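Side-chain contact in FtsZ-like protein of unknown function (Nostoc punctiforme, PDB 3C8L), which is of unknown function but resembles FtsZ and is built around a mixed beta-sheet in an assembly of four copies: residues R28-A33 / I56-A61. Sequence-based numbering, arbitrary orientation. Where two conformers were deposited one is given.
Sequences RAVRNA and IEVQVA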
# COMPACT_ATOMS: atom_id res chain seq x y z
N ARG A 28 12.98 2.06 -1.56
CA ARG A 28 11.75 1.32 -1.29
C ARG A 28 10.53 2.19 -1.56
O ARG A 28 9.50 1.69 -2.03
CB ARG A 28 11.72 0.83 0.13
CG ARG A 28 12.67 -0.33 0.36
CD ARG A 28 12.80 -0.74 1.80
NE ARG A 28 13.65 -1.92 1.94
CZ ARG A 28 14.12 -2.40 3.08
NH1 ARG A 28 13.84 -1.80 4.22
NH2 ARG A 28 14.90 -3.49 3.07
N ALA A 29 10.62 3.50 -1.29
CA ALA A 29 9.52 4.41 -1.56
C ALA A 29 9.21 4.51 -3.06
O ALA A 29 8.05 4.49 -3.47
CB ALA A 29 9.79 5.79 -0.98
N VAL A 30 10.24 4.63 -3.90
CA VAL A 30 10.07 4.66 -5.35
C VAL A 30 9.46 3.33 -5.83
O VAL A 30 8.52 3.31 -6.64
CB VAL A 30 11.41 4.96 -6.07
CG1 VAL A 30 11.26 4.86 -7.59
CG2 VAL A 30 11.90 6.36 -5.68
N ARG A 31 9.98 2.21 -5.32
CA ARG A 31 9.45 0.89 -5.71
C ARG A 31 7.97 0.81 -5.36
O ARG A 31 7.15 0.38 -6.17
CB ARG A 31 10.19 -0.24 -5.00
CG ARG A 31 9.53 -1.64 -5.28
CD ARG A 31 10.35 -2.77 -4.79
NE ARG A 31 10.43 -2.77 -3.35
CZ ARG A 31 11.35 -3.43 -2.65
NH1 ARG A 31 12.32 -4.10 -3.26
NH2 ARG A 31 11.33 -3.36 -1.33
N ASN A 32 7.61 1.18 -4.13
CA ASN A 32 6.20 1.18 -3.60
C ASN A 32 5.33 2.07 -4.44
O ASN A 32 4.15 1.77 -4.64
CB ASN A 32 6.12 1.72 -2.11
CG ASN A 32 4.64 1.66 -1.41
OD1 ASN A 32 3.99 2.72 -1.10
ND2 ASN A 32 4.17 0.45 -1.10
N ALA A 33 5.88 3.18 -4.91
CA ALA A 33 5.08 4.13 -5.67
C ALA A 33 4.58 3.57 -7.01
O ALA A 33 3.47 3.90 -7.46
CB ALA A 33 5.87 5.42 -5.92
N ILE A 56 10.55 10.93 -16.57
CA ILE A 56 10.14 10.53 -15.24
C ILE A 56 10.90 11.34 -14.20
O ILE A 56 12.12 11.27 -14.11
CB ILE A 56 10.34 9.02 -14.99
CG1 ILE A 56 9.69 8.20 -16.12
CG2 ILE A 56 9.76 8.66 -13.62
CD1 ILE A 56 9.87 6.68 -15.97
N GLU A 57 10.18 12.13 -13.41
CA GLU A 57 10.78 12.92 -12.35
C GLU A 57 10.39 12.30 -11.01
O GLU A 57 9.20 12.05 -10.75
CB GLU A 57 10.26 14.36 -12.39
CG GLU A 57 10.65 15.18 -13.59
CD GLU A 57 9.98 16.59 -13.51
OE1 GLU A 57 9.31 16.92 -12.50
OE2 GLU A 57 10.09 17.28 -14.49
N VAL A 58 11.38 12.15 -10.14
CA VAL A 58 11.18 11.57 -8.83
C VAL A 58 11.46 12.62 -7.77
O VAL A 58 12.51 13.27 -7.82
CB VAL A 58 12.09 10.34 -8.60
CG1 VAL A 58 11.82 9.71 -7.23
CG2 VAL A 58 11.88 9.32 -9.71
N GLN A 59 10.51 12.81 -6.85
CA GLN A 59 10.64 13.73 -5.73
C GLN A 59 10.60 12.89 -4.46
O GLN A 59 9.59 12.20 -4.22
CB GLN A 59 9.48 14.73 -5.72
CG GLN A 59 9.53 15.73 -4.58
CD GLN A 59 8.23 16.51 -4.37
OE1 GLN A 59 7.26 16.34 -5.10
NE2 GLN A 59 8.23 17.38 -3.37
N VAL A 60 11.70 12.89 -3.69
CA VAL A 60 11.79 12.17 -2.43
C VAL A 60 11.95 13.09 -1.23
O VAL A 60 12.69 14.07 -1.31
CB VAL A 60 12.99 11.17 -2.44
CG1 VAL A 60 13.33 10.65 -1.03
CG2 VAL A 60 12.70 10.00 -3.38
N ALA A 61 11.22 12.80 -0.15
CA ALA A 61 11.36 13.51 1.12
C ALA A 61 11.70 12.43 2.15
O ALA A 61 11.00 11.40 2.24
CB ALA A 61 10.14 14.31 1.48
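Val30 and Val58 mark the closest approach of the two backbones, with Val30 CA 7.8 Å from Val58 CA. This is alpha-on-beta packing: helix 22-34 lies against one face of a mixed sheet, meeting strand 55-62, which runs parallel to strand 81-94 and antiparallel to strand 107-120. Within the helix, the bond from Ala33 N to Ala29 O, 2.9 Å long, confirms the alpha-helical turn that carries Val30. The joint is small, burying 100 Å² summed over both sides, and rests on apolar contact. Val58 and Val60, two positions apart on the strand, direct their CB atoms toward the helix, whereas the intervening Gln59 directs its own away. Gln59 NE2 hydrogen-bonds Glu87 OE2 of the same chain and Ile92 O of a second subunit, so the helix and this neighbouring copy approach the strand from opposite faces. Val30 reaches across with a single methyl, CG2, which stands anti to the carbonyl carbon because CG1 takes the position anti to the backbone N (chi1 174°). The side chains of Val30 and Val58 cross at about a right angle. Leu77 touches both of them; Val73 and Ala113 also pack on Val30, and Leu74 and Leu84 on Val58, continuing the apolar layer around the pair. Ala29 points toward the strand, but its CB stays 5.7 Å from Val60 CG2. The methyl of Val30 thus meets two strand methyls unequally: CG2 lies 3.7 Å from Val58 CG1, and 4.4 Å separate Val30 CG2 from Val60 CG2.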